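Local coordinates for activator of 2-hydroxyisocaproyl-CoA dehydratase (Clostridium difficile, PDB 4EHU), which activates (R)-2-hydroxyisocaproyl-CoA dehydratase in L-leucine fermentation by passing it one electron as ATP is hydrolysed, at residues F89-T94 against E233-D238; K138-D143 against D184-I189; G15-N20 against T50-E55. One frame throughout, in Å; residues are numbered along the deposited sequence.

Contact 1 of 3, residues F89-T94 against E233-D238; sequences FIIPET and EIIVPD
The pyrrolidine ring of Pro237 takes the end of Ile91 over one of its faces and the tip of Ile90 beside its CB corner. Both isoleucines lie where helix 79-90 ends in the actin-like ATPase fold, while Pro237 follows strand 234-235, the outermost strand on its side of the second five-stranded mixed sheet. Ile91 CD1 stands almost squarely above the ring, 3.7 Å from Pro237 CG, the atom puckered toward it. Ile90 CD1 approaches less closely, 4.0 Å from Pro237 CB, and both isoleucine side chains cross the proline at about a right angle.

Ile91 and Ile235 lie alongside each other head to tail. Ile91 CD1 is 3.7 Å from Ile235 CG2, and the CG2 branch of Ile91 lies 4.0 Å from Ile235 CD1, each end meeting the opposite branch of its partner. The first torsion of Ile91 (chi1 -63°) sets CG1 opposite the carbonyl carbon, and the nearly extended second torsion carries CD1 forward into the angle between Ile235 and Pro237. No hydrogen bond joins the two segments; they meet through apolar carbon alone.

Val211 of the adjoining strand 210-213 touches both Ile91 and Pro237, continuing this apolar patch into the sheet, and Leu246 of helix 243-261 packs on Ile90. The contact lies outside the nucleotide site, the side chain of Pro237 being about 11 Å from the bound ATP analogue. Where the chain turns out of the helix, Thr94 OG1 donates to Ile91 O at 2.9 Å, standing above the carbonyl plane, 48° out of it.

Contact 2 of 3, residues K138-D143 against D184-I189; sequences KIIEVD and DIVAGI
Ile140 holds CG1 between its backbone N and carbonyl carbon (chi1 65°) and then extends fully through chi2, which drives CD1 outward against Val186, while its CG2 branch turns to Ile185. Val186, with CG1 opposite its backbone N (chi1 174°), presents CG2 to the incoming methyl. The setting is a packing of two helices in the actin-like ATPase fold: the C-terminal end of helix 130-140, closed by a Schellman motif, lies against an early turn of the long helix 182-204.

The tightest meeting is that of Ile140 CD1 with Val186 CG2, 3.6 Å apart, the two side chains crossing at about a right angle. A looser one brings Ile140 CG2 to 4.2 Å from Ile185 CG2. One residue of helix 130-140 thus rests on two consecutive residues of its partner, and no hydrogen bond joins the two segments. Other helices close in on the same cluster: Val172 of helix 165-177 and Leu147 of helix 147-151 touch Ile140, Leu176 touches Ile185, and Ile150 packs on Val186. The ATP-binding Asp134 lies on the same helix as Ile140, their side chains about 10 Å apart; the contact packs the C-terminal part of that helix without reaching the nucleotide site.

The chain is turned out of the helix at Glu141, which has a positive phi of 59° and is the C-prime residue of the Schellman motif, and Val142 N bonds back to the carbonyl immediately ahead of Lys138. The accompanying bond, from Glu141 N to Lys138 O, is long and weak at 3.3 Å.

Contact 3 of 3, residues G15-N20 against T50-E55; sequences GVILKN and TGLARE
The apolar contact is built round Ile17 of strand 13-19, whose CD1 meets Thr50 CG2 tip to tip at 3.9 Å. Leu52 crosses Ile17 obliquely, its CD1 lying 4.1 Å from Ile17 CD1 and 4.2 Å from Ile17 CG2, so that the one leucine methyl touches both branches of the isoleucine.

Polar bonding borders this contact, for Ile17 CD1 rests against Thr50 OG1 as well, at 4.0 Å, and that hydroxyl is at the same time bonded to the backbone. It shapes the turn from the end of helix 38-50, at Thr50, to Leu52 in the loop. With OG1 between backbone N and carbonyl carbon (chi1 64°), Thr50 accepts from Leu52 N at 3.0 Å, an ST turn whose N-H...O angle of 149° is moderately bent. The same hydroxyl is hydrogen-bonded to Leu46 O, one turn back in the helix, so two backbone groups fix its position and with it that of the CG2 methyl facing Ile17. Gly51, at a positive phi of 71°, carries the chain round between them.

In the first sheet of this actin-like fold, strand 13-19 runs between strands 2-8 and 23-30, antiparallel to both. Ile17 belongs to the face covered by helix 38-50, where it also touches Leu46, whereas Val16 and Leu18 turn to the other face and pack against helix 243-261.

From the N terminus, contact 3 closes first, bringing strand 13-19 against Thr50 and Leu52 and so fastening the end of helix 38-50 and the loop after it to one face of the first sheet. The chain then passes through helix 79-90, where contact 1 opens; it closes only at 233-238, which includes the outer strand 234-235 of the second sheet. Nested within that long loop is contact 2, which joins helices 130-140 and 182-204. None cross. Contacts 1 and 3 approach to about 5 Å between nearest atoms without touching, whereas contacts 2 and 3, with centres 38 Å apart, lie on opposite sides of the chain's centre.

Contact 1 of 3, residues F89-T94 against E233-D238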
ATOM      1  N   PHE A  89       8.311  21.716 -24.201  1.00 19.95           N
ATOM      2  CA  PHE A  89       9.181  21.714 -25.383  1.00 22.74           C
ATOM      3  C   PHE A  89       8.580  20.872 -26.528  1.00 21.36           C
ATOM      4  O   PHE A  89       8.790  21.192 -27.725  1.00 25.68           O
ATOM      5  CB  PHE A  89      10.561  21.198 -24.962  1.00 22.45           C
ATOM      6  CG  PHE A  89      11.571  21.117 -26.083  1.00 25.11           C
ATOM      7  CD1 PHE A  89      12.294  22.231 -26.474  1.00 37.27           C
ATOM      8  CD2 PHE A  89      11.815  19.908 -26.703  1.00 30.22           C
ATOM      9  CE1 PHE A  89      13.242  22.145 -27.501  1.00 31.17           C
ATOM     10  CE2 PHE A  89      12.754  19.814 -27.719  1.00 45.29           C
ATOM     11  CZ  PHE A  89      13.468  20.933 -28.111  1.00 31.60           C
ATOM     12  N   ILE A  90       7.834  19.822 -26.173  1.00 22.94           N
ATOM     13  CA  ILE A  90       7.299  18.860 -27.144  1.00 21.07           C
ATOM     14  C   ILE A  90       5.847  19.095 -27.528  1.00 21.82           C
ATOM     15  O   ILE A  90       5.473  18.873 -28.676  1.00 23.51           O
ATOM     16  CB  ILE A  90       7.290  17.422 -26.589  1.00 34.10           C
ATOM     17  CG1 ILE A  90       8.688  16.942 -26.238  1.00 41.31           C
ATOM     18  CG2 ILE A  90       6.654  16.457 -27.620  1.00 31.50           C
ATOM     19  CD1 ILE A  90       8.659  15.628 -25.494  1.00 33.79           C
ATOM     20  N   ILE A  91       5.025  19.488 -26.555  1.00 21.58           N
ATOM     21  CA  ILE A  91       3.576  19.548 -26.736  1.00 20.49           C
ATOM     22  C   ILE A  91       3.081  20.930 -26.345  1.00 21.80           C
ATOM     23  O   ILE A  91       3.099  21.284 -25.163  1.00 23.05           O
ATOM     24  CB  ILE A  91       2.866  18.497 -25.844  1.00 22.16           C
ATOM     25  CG1 ILE A  91       3.285  17.090 -26.274  1.00 30.31           C
ATOM     26  CG2 ILE A  91       1.344  18.656 -25.927  1.00 21.72           C
ATOM     27  CD1 ILE A  91       3.074  16.047 -25.232  1.00 34.34           C
ATOM     28  N   PRO A  92       2.646  21.728 -27.338  1.00 25.81           N
ATOM     29  CA  PRO A  92       2.134  23.077 -27.089  1.00 23.74           C
ATOM     30  C   PRO A  92       0.815  23.094 -26.320  1.00 24.22           C
ATOM     31  O   PRO A  92       0.044  22.136 -26.385  1.00 25.99           O
ATOM     32  CB  PRO A  92       1.921  23.644 -28.505  1.00 33.15           C
ATOM     33  CG  PRO A  92       2.837  22.845 -29.372  1.00 36.38           C
ATOM     34  CD  PRO A  92       2.787  21.456 -28.778  1.00 28.92           C
ATOM     35  N   GLU A  93       0.588  24.183 -25.591  1.00 28.42           N
ATOM     36  CA  GLU A  93      -0.700  24.434 -24.962  1.00 25.45           C
ATOM     37  C   GLU A  93      -0.976  23.414 -23.855  1.00 21.57           C
ATOM     38  O   GLU A  93      -2.124  23.088 -23.601  1.00 25.31           O
ATOM     39  CB  GLU A  93      -1.816  24.351 -26.000  1.00 34.72           C
ATOM     40  CG  GLU A  93      -1.545  25.183 -27.244  1.00 50.85           C
ATOM     41  CD  GLU A  93      -1.255  26.626 -26.912  1.00 68.93           C
ATOM     42  OE1 GLU A  93      -1.844  27.142 -25.939  1.00 76.64           O
ATOM     43  OE2 GLU A  93      -0.428  27.241 -27.614  1.00 75.24           O
ATOM     44  N   THR A  94       0.077  22.921 -23.207  1.00 24.75           N
ATOM     45  CA  THR A  94      -0.122  21.968 -22.104  1.00 22.41           C
ATOM     46  C   THR A  94      -0.510  22.677 -20.799  1.00 20.67           C
ATOM     47  O   THR A  94       0.150  23.635 -20.382  1.00 25.01           O
ATOM     48  CB  THR A  94       1.138  21.126 -21.842  1.00 20.71           C
ATOM     49  OG1 THR A  94       1.419  20.296 -22.968  1.00 23.24           O
ATOM     50  CG2 THR A  94       0.913  20.216 -20.625  1.00 24.61           C
ATOM     51  N   GLU A 233      -9.413  13.761 -23.617  1.00 23.72           N
ATOM     52  CA  GLU A 233      -8.312  13.242 -24.432  1.00 22.81           C
ATOM     53  C   GLU A 233      -6.998  13.468 -23.700  1.00 20.91           C
ATOM     54  O   GLU A 233      -6.814  14.496 -23.051  1.00 23.97           O
ATOM     55  CB  GLU A 233      -8.239  13.938 -25.793  1.00 27.33           C
ATOM     56  CG  GLU A 233      -9.425  13.639 -26.697  1.00 63.63           C
ATOM     57  CD  GLU A 233      -9.083  13.773 -28.168  1.00 76.94           C
ATOM     58  OE1 GLU A 233      -8.004  14.318 -28.484  1.00 80.49           O
ATOM     59  OE2 GLU A 233      -9.887  13.325 -29.010  1.00 82.33           O
ATOM     60  N   ILE A 234      -6.101  12.494 -23.799  1.00 19.07           N
ATOM     61  CA  ILE A 234      -4.769  12.616 -23.223  1.00 19.65           C
ATOM     62  C   ILE A 234      -3.722  12.467 -24.303  1.00 18.03           C
ATOM     63  O   ILE A 234      -3.790  11.547 -25.137  1.00 22.64           O
ATOM     64  CB  ILE A 234      -4.541  11.539 -22.153  1.00 18.10           C
ATOM     65  CG1 ILE A 234      -5.516  11.760 -21.011  1.00 17.19           C
ATOM     66  CG2 ILE A 234      -3.087  11.603 -21.634  1.00 19.74           C
ATOM     67  CD1 ILE A 234      -5.368  10.740 -19.877  1.00 18.74           C
ATOM     68  N   ILE A 235      -2.759  13.377 -24.308  1.00 16.54           N
ATOM     69  CA  ILE A 235      -1.666  13.333 -25.256  1.00 18.08           C
ATOM     70  C   ILE A 235      -0.490  12.669 -24.570  1.00 19.08           C
ATOM     71  O   ILE A 235      -0.209  12.953 -23.404  1.00 18.30           O
ATOM     72  CB  ILE A 235      -1.264  14.747 -25.708  1.00 20.53           C
ATOM     73  CG1 ILE A 235      -2.439  15.423 -26.421  1.00 23.21           C
ATOM     74  CG2 ILE A 235      -0.032  14.691 -26.618  1.00 24.19           C
ATOM     75  CD1 ILE A 235      -2.216  16.914 -26.685  1.00 26.69           C
ATOM     76  N   VAL A 236       0.177  11.764 -25.270  1.00 18.78           N
ATOM     77  CA  VAL A 236       1.372  11.129 -24.752  1.00 19.99           C
ATOM     78  C   VAL A 236       2.525  11.431 -25.730  1.00 19.29           C
ATOM     79  O   VAL A 236       2.408  11.185 -26.928  1.00 21.12           O
ATOM     80  CB  VAL A 236       1.199   9.598 -24.606  1.00 24.73           C
ATOM     81  CG1 VAL A 236       2.449   8.970 -23.986  1.00 22.89           C
ATOM     82  CG2 VAL A 236      -0.022   9.262 -23.737  1.00 21.73           C
ATOM     83  N   PRO A 237       3.636  11.977 -25.230  1.00 18.53           N
ATOM     84  CA  PRO A 237       4.793  12.217 -26.106  1.00 21.42           C
ATOM     85  C   PRO A 237       5.320  10.912 -26.665  1.00 21.02           C
ATOM     86  O   PRO A 237       4.951   9.852 -26.169  1.00 22.39           O
ATOM     87  CB  PRO A 237       5.844  12.822 -25.163  1.00 22.53           C
ATOM     88  CG  PRO A 237       5.097  13.208 -23.914  1.00 22.53           C
ATOM     89  CD  PRO A 237       3.910  12.308 -23.820  1.00 19.73           C
ATOM     90  N   ASP A 238       6.156  10.980 -27.708  1.00 21.40           N
ATOM     91  CA  ASP A 238       6.772   9.779 -28.223  1.00 26.79           C
ATOM     92  C   ASP A 238       7.679   9.150 -27.175  1.00 27.18           C
ATOM     93  O   ASP A 238       7.902   7.943 -27.190  1.00 26.67           O
ATOM     94  CB  ASP A 238       7.574  10.094 -29.498  1.00 27.15           C
ATOM     95  CG  ASP A 238       6.677  10.519 -30.656  1.00 42.50           C
ATOM     96  OD1 ASP A 238       5.515  10.057 -30.712  1.00 49.79           O
ATOM     97  OD2 ASP A 238       7.130  11.313 -31.506  1.00 48.84           O
TER

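Contact 2 of 3, residues K138-D143 against D184-I189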
ATOM      1  N   LYS A 138       4.014  -9.313 -12.195  1.00 26.07           N
ATOM      2  CA  LYS A 138       4.737 -10.465 -11.675  1.00 37.00           C
ATOM      3  C   LYS A 138       3.773 -11.597 -11.341  1.00 35.44           C
ATOM      4  O   LYS A 138       4.035 -12.761 -11.639  1.00 32.22           O
ATOM      5  CB  LYS A 138       5.545 -10.065 -10.435  1.00 30.06           C
ATOM      6  CG  LYS A 138       6.426 -11.158  -9.853  1.00 48.58           C
ATOM      7  CD  LYS A 138       7.161 -10.638  -8.619  1.00 59.88           C
ATOM      8  CE  LYS A 138       8.175 -11.644  -8.081  1.00 69.49           C
ATOM      9  NZ  LYS A 138       8.909 -11.123  -6.884  1.00 67.23           N
ATOM     10  N   ILE A 139       2.639 -11.253 -10.742  1.00 28.60           N
ATOM     11  CA  ILE A 139       1.681 -12.266 -10.314  1.00 31.90           C
ATOM     12  C   ILE A 139       0.988 -12.947 -11.484  1.00 31.46           C
ATOM     13  O   ILE A 139       0.754 -14.162 -11.460  1.00 33.21           O
ATOM     14  CB  ILE A 139       0.617 -11.652  -9.409  1.00 30.15           C
ATOM     15  CG1 ILE A 139       1.290 -11.023  -8.200  1.00 39.68           C
ATOM     16  CG2 ILE A 139      -0.378 -12.714  -8.957  1.00 47.41           C
ATOM     17  CD1 ILE A 139       0.386 -10.104  -7.456  1.00 48.72           C
ATOM     18  N   ILE A 140       0.640 -12.172 -12.511  1.00 25.52           N
ATOM     19  CA  ILE A 140      -0.045 -12.740 -13.667  1.00 31.03           C
ATOM     20  C   ILE A 140       0.960 -13.268 -14.693  1.00 29.07           C
ATOM     21  O   ILE A 140       0.578 -13.843 -15.701  1.00 33.41           O
ATOM     22  CB  ILE A 140      -1.000 -11.723 -14.308  1.00 31.61           C
ATOM     23  CG1 ILE A 140      -0.225 -10.549 -14.894  1.00 30.17           C
ATOM     24  CG2 ILE A 140      -2.022 -11.228 -13.278  1.00 30.70           C
ATOM     25  CD1 ILE A 140      -1.108  -9.592 -15.667  1.00 33.92           C
ATOM     26  N   GLU A 141       2.242 -13.085 -14.395  1.00 25.71           N
ATOM     27  CA  GLU A 141       3.345 -13.601 -15.197  1.00 29.74           C
ATOM     28  C   GLU A 141       3.353 -13.091 -16.641  1.00 33.18           C
ATOM     29  O   GLU A 141       3.450 -13.861 -17.588  1.00 32.84           O
ATOM     30  CB  GLU A 141       3.367 -15.131 -15.137  1.00 34.60           C
ATOM     31  CG  GLU A 141       3.481 -15.627 -13.704  1.00 53.20           C
ATOM     32  CD  GLU A 141       3.566 -17.133 -13.592  1.00 68.34           C
ATOM     33  OE1 GLU A 141       3.252 -17.822 -14.583  1.00 60.64           O
ATOM     34  OE2 GLU A 141       3.950 -17.621 -12.509  1.00 70.80           O
ATOM     35  N   VAL A 142       3.271 -11.776 -16.793  1.00 33.67           N
ATOM     36  CA  VAL A 142       3.555 -11.149 -18.074  1.00 37.86           C
ATOM     37  C   VAL A 142       4.456  -9.956 -17.820  1.00 41.79           C
ATOM     38  O   VAL A 142       4.501  -9.435 -16.713  1.00 34.22           O
ATOM     39  CB  VAL A 142       2.280 -10.687 -18.784  1.00 36.10           C
ATOM     40  CG1 VAL A 142       1.320 -11.861 -18.966  1.00 36.82           C
ATOM     41  CG2 VAL A 142       1.634  -9.569 -18.016  1.00 35.77           C
ATOM     42  N   ASP A 143       5.189  -9.520 -18.833  1.00 31.43           N
ATOM     43  CA  ASP A 143       6.055  -8.374 -18.646  1.00 26.51           C
ATOM     44  C   ASP A 143       5.198  -7.118 -18.620  1.00 26.02           C
ATOM     45  O   ASP A 143       4.143  -7.058 -19.267  1.00 23.04           O
ATOM     46  CB  ASP A 143       7.079  -8.281 -19.776  1.00 49.51           C
ATOM     47  CG  ASP A 143       7.826  -9.582 -19.994  1.00 73.42           C
ATOM     48  OD1 ASP A 143       7.908 -10.389 -19.044  1.00 75.45           O
ATOM     49  OD2 ASP A 143       8.329  -9.795 -21.118  1.00 81.74           O
ATOM     50  N   ASP A 184      -9.064  -9.459 -19.256  1.00 16.26           N
ATOM     51  CA  ASP A 184     -10.031  -8.807 -18.366  1.00 14.38           C
ATOM     52  C   ASP A 184      -9.450  -8.525 -16.983  1.00 20.06           C
ATOM     53  O   ASP A 184      -9.821  -7.549 -16.353  1.00 16.80           O
ATOM     54  CB  ASP A 184     -11.302  -9.658 -18.237  1.00 18.99           C
ATOM     55  CG  ASP A 184     -12.090  -9.704 -19.550  1.00 18.63           C
ATOM     56  OD1 ASP A 184     -12.094  -8.667 -20.253  1.00 18.75           O
ATOM     57  OD2 ASP A 184     -12.674 -10.776 -19.888  1.00 21.13           O
ATOM     58  N   ILE A 185      -8.548  -9.389 -16.530  1.00 17.14           N
ATOM     59  CA  ILE A 185      -7.810  -9.159 -15.278  1.00 19.80           C
ATOM     60  C   ILE A 185      -6.924  -7.942 -15.437  1.00 21.81           C
ATOM     61  O   ILE A 185      -6.916  -7.054 -14.584  1.00 18.79           O
ATOM     62  CB  ILE A 185      -6.945 -10.380 -14.889  1.00 20.56           C
ATOM     63  CG1 ILE A 185      -7.843 -11.586 -14.593  1.00 21.43           C
ATOM     64  CG2 ILE A 185      -6.057 -10.064 -13.658  1.00 19.76           C
ATOM     65  CD1 ILE A 185      -7.061 -12.860 -14.368  1.00 23.87           C
ATOM     66  N   VAL A 186      -6.195  -7.884 -16.546  1.00 16.75           N
ATOM     67  CA  VAL A 186      -5.338  -6.728 -16.831  1.00 16.63           C
ATOM     68  C   VAL A 186      -6.153  -5.435 -16.964  1.00 18.94           C
ATOM     69  O   VAL A 186      -5.748  -4.400 -16.420  1.00 16.34           O
ATOM     70  CB  VAL A 186      -4.496  -6.947 -18.100  1.00 17.41           C
ATOM     71  CG1 VAL A 186      -3.708  -5.678 -18.459  1.00 20.01           C
ATOM     72  CG2 VAL A 186      -3.548  -8.127 -17.901  1.00 21.33           C
ATOM     73  N   ALA A 187      -7.290  -5.460 -17.667  1.00 16.32           N
ATOM     74  CA  ALA A 187      -8.092  -4.238 -17.755  1.00 15.13           C
ATOM     75  C   ALA A 187      -8.490  -3.772 -16.353  1.00 14.54           C
ATOM     76  O   ALA A 187      -8.506  -2.571 -16.097  1.00 15.57           O
ATOM     77  CB  ALA A 187      -9.359  -4.427 -18.636  1.00 15.10           C
ATOM     78  N   GLY A 188      -8.840  -4.708 -15.470  1.00 14.53           N
ATOM     79  CA  GLY A 188      -9.239  -4.340 -14.112  1.00 16.74           C
ATOM     80  C   GLY A 188      -8.094  -3.699 -13.360  1.00 17.75           C
ATOM     81  O   GLY A 188      -8.299  -2.742 -12.640  1.00 15.96           O
ATOM     82  N   ILE A 189      -6.897  -4.251 -13.524  1.00 17.01           N
ATOM     83  CA  ILE A 189      -5.685  -3.696 -12.916  1.00 17.09           C
ATOM     84  C   ILE A 189      -5.451  -2.252 -13.404  1.00 16.22           C
ATOM     85  O   ILE A 189      -5.130  -1.367 -12.624  1.00 16.59           O
ATOM     86  CB  ILE A 189      -4.488  -4.602 -13.270  1.00 19.59           C
ATOM     87  CG1 ILE A 189      -4.504  -5.860 -12.375  1.00 19.94           C
ATOM     88  CG2 ILE A 189      -3.166  -3.839 -13.161  1.00 22.32           C
ATOM     89  CD1 ILE A 189      -3.619  -6.988 -12.945  1.00 24.50           C
TER

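Contact 3 of 3, residues G15-N20 against T50-E55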
ATOM      1  N   GLY A  15      18.451   9.414 -19.324  1.00 25.03           N
ATOM      2  CA  GLY A  15      19.402  10.419 -19.780  1.00 25.07           C
ATOM      3  C   GLY A  15      19.091  10.911 -21.182  1.00 27.65           C
ATOM      4  O   GLY A  15      18.601  10.156 -22.019  1.00 29.96           O
ATOM      5  N   VAL A  16      19.380  12.181 -21.435  1.00 25.72           N
ATOM      6  CA  VAL A  16      19.219  12.772 -22.764  1.00 26.50           C
ATOM      7  C   VAL A  16      20.436  13.633 -23.046  1.00 28.33           C
ATOM      8  O   VAL A  16      20.879  14.360 -22.155  1.00 28.38           O
ATOM      9  CB  VAL A  16      17.972  13.680 -22.828  1.00 24.33           C
ATOM     10  CG1 VAL A  16      17.984  14.509 -24.095  1.00 26.81           C
ATOM     11  CG2 VAL A  16      16.671  12.829 -22.737  1.00 22.98           C
ATOM     12  N   ILE A  17      20.988  13.527 -24.257  1.00 25.58           N
ATOM     13  CA  ILE A  17      21.943  14.515 -24.748  1.00 26.63           C
ATOM     14  C   ILE A  17      21.228  15.357 -25.794  1.00 29.58           C
ATOM     15  O   ILE A  17      20.640  14.828 -26.747  1.00 30.65           O
ATOM     16  CB  ILE A  17      23.207  13.873 -25.376  1.00 31.96           C
ATOM     17  CG1 ILE A  17      24.000  13.111 -24.311  1.00 47.52           C
ATOM     18  CG2 ILE A  17      24.086  14.958 -26.016  1.00 32.26           C
ATOM     19  CD1 ILE A  17      25.274  12.469 -24.819  1.00 53.61           C
ATOM     20  N   LEU A  18      21.271  16.668 -25.596  1.00 30.70           N
ATOM     21  CA  LEU A  18      20.566  17.623 -26.446  1.00 30.70           C
ATOM     22  C   LEU A  18      21.586  18.503 -27.159  1.00 29.15           C
ATOM     23  O   LEU A  18      22.537  18.992 -26.544  1.00 30.51           O
ATOM     24  CB  LEU A  18      19.654  18.487 -25.577  1.00 26.81           C
ATOM     25  CG  LEU A  18      18.723  19.503 -26.233  1.00 31.31           C
ATOM     26  CD1 LEU A  18      17.579  18.806 -26.973  1.00 27.65           C
ATOM     27  CD2 LEU A  18      18.162  20.419 -25.158  1.00 25.77           C
ATOM     28  N   LYS A  19      21.389  18.699 -28.457  1.00 31.41           N
ATOM     29  CA  LYS A  19      22.309  19.495 -29.265  1.00 33.56           C
ATOM     30  C   LYS A  19      21.702  20.868 -29.522  1.00 32.51           C
ATOM     31  O   LYS A  19      20.584  20.970 -30.033  1.00 34.38           O
ATOM     32  CB  LYS A  19      22.579  18.793 -30.598  1.00 38.60           C
ATOM     33  CG  LYS A  19      23.724  19.410 -31.428  1.00 35.00           C
ATOM     34  CD  LYS A  19      23.874  18.689 -32.753  1.00 39.03           C
ATOM     35  CE  LYS A  19      24.953  19.333 -33.608  1.00 55.99           C
ATOM     36  NZ  LYS A  19      25.160  18.594 -34.886  1.00 65.24           N
ATOM     37  N   ASN A  20      22.441  21.908 -29.149  1.00 34.24           N
ATOM     38  CA  ASN A  20      22.025  23.295 -29.339  1.00 34.94           C
ATOM     39  C   ASN A  20      20.614  23.550 -28.841  1.00 33.26           C
ATOM     40  O   ASN A  20      19.872  24.332 -29.431  1.00 35.78           O
ATOM     41  CB  ASN A  20      22.138  23.698 -30.809  1.00 37.04           C
ATOM     42  CG  ASN A  20      23.555  23.616 -31.316  1.00 43.19           C
ATOM     43  OD1 ASN A  20      23.812  23.129 -32.420  1.00 47.95           O
ATOM     44  ND2 ASN A  20      24.490  24.075 -30.501  1.00 37.62           N
ATOM     45  N   THR A  50      26.827   8.270 -28.945  1.00 65.57           N
ATOM     46  CA  THR A  50      27.182   9.544 -29.558  1.00 70.13           C
ATOM     47  C   THR A  50      28.666   9.642 -29.889  1.00 73.48           C
ATOM     48  O   THR A  50      29.071  10.475 -30.698  1.00 67.16           O
ATOM     49  CB  THR A  50      26.836  10.713 -28.628  1.00 56.47           C
ATOM     50  OG1 THR A  50      27.636  10.627 -27.443  1.00 51.11           O
ATOM     51  CG2 THR A  50      25.354  10.688 -28.248  1.00 50.38           C
ATOM     52  N   GLY A  51      29.474   8.801 -29.254  1.00 77.35           N
ATOM     53  CA  GLY A  51      30.915   8.894 -29.384  1.00 86.90           C
ATOM     54  C   GLY A  51      31.450  10.118 -28.665  1.00 85.19           C
ATOM     55  O   GLY A  51      32.582  10.541 -28.891  1.00 90.22           O
ATOM     56  N   LEU A  52      30.626  10.689 -27.794  1.00 67.31           N
ATOM     57  CA  LEU A  52      31.022  11.855 -27.018  1.00 61.98           C
ATOM     58  C   LEU A  52      31.641  11.422 -25.693  1.00 64.90           C
ATOM     59  O   LEU A  52      31.525  10.264 -25.293  1.00 73.96           O
ATOM     60  CB  LEU A  52      29.810  12.760 -26.760  1.00 58.70           C
ATOM     61  CG  LEU A  52      29.187  13.429 -27.992  1.00 52.53           C
ATOM     62  CD1 LEU A  52      27.819  14.036 -27.659  1.00 44.05           C
ATOM     63  CD2 LEU A  52      30.134  14.485 -28.562  1.00 50.13           C
ATOM     64  N   ALA A  53      32.308  12.356 -25.026  1.00 53.32           N
ATOM     65  CA  ALA A  53      32.856  12.115 -23.698  1.00 66.29           C
ATOM     66  C   ALA A  53      32.423  13.245 -22.775  1.00 57.05           C
ATOM     67  O   ALA A  53      31.904  14.259 -23.232  1.00 46.44           O
ATOM     68  CB  ALA A  53      34.368  12.027 -23.756  1.00 79.85           C
ATOM     69  N   ARG A  54      32.634  13.071 -21.476  1.00 58.09           N
ATOM     70  CA  ARG A  54      32.221  14.074 -20.507  1.00 57.93           C
ATOM     71  C   ARG A  54      32.667  15.461 -20.946  1.00 56.38           C
ATOM     72  O   ARG A  54      31.903  16.414 -20.871  1.00 45.07           O
ATOM     73  CB  ARG A  54      32.792  13.758 -19.121  1.00 72.22           C
ATOM     74  CG  ARG A  54      32.430  14.783 -18.052  1.00 75.79           C
ATOM     75  CD  ARG A  54      30.921  14.963 -17.947  1.00 73.48           C
ATOM     76  NE  ARG A  54      30.519  15.810 -16.825  1.00 63.42           N
ATOM     77  CZ  ARG A  54      30.328  17.124 -16.903  1.00 56.45           C
ATOM     78  NH1 ARG A  54      30.516  17.766 -18.055  1.00 47.49           N
ATOM     79  NH2 ARG A  54      29.957  17.801 -15.823  1.00 49.66           N
ATOM     80  N   GLU A  55      33.906  15.577 -21.412  1.00 54.40           N
ATOM     81  CA  GLU A  55      34.466  16.889 -21.706  1.00 59.65           C
ATOM     82  C   GLU A  55      33.724  17.605 -22.836  1.00 47.50           C
ATOM     83  O   GLU A  55      33.809  18.825 -22.959  1.00 47.90           O
ATOM     84  CB  GLU A  55      35.964  16.787 -22.022  1.00 77.89           C
ATOM     85  CG  GLU A  55      36.297  16.077 -23.324  1.00 93.92           C
ATOM     86  CD  GLU A  55      36.829  14.670 -23.115  1.00110.71           C
ATOM     87  OE1 GLU A  55      36.449  14.023 -22.116  1.00112.77           O
ATOM     88  OE2 GLU A  55      37.635  14.213 -23.952  1.00117.23           O
TER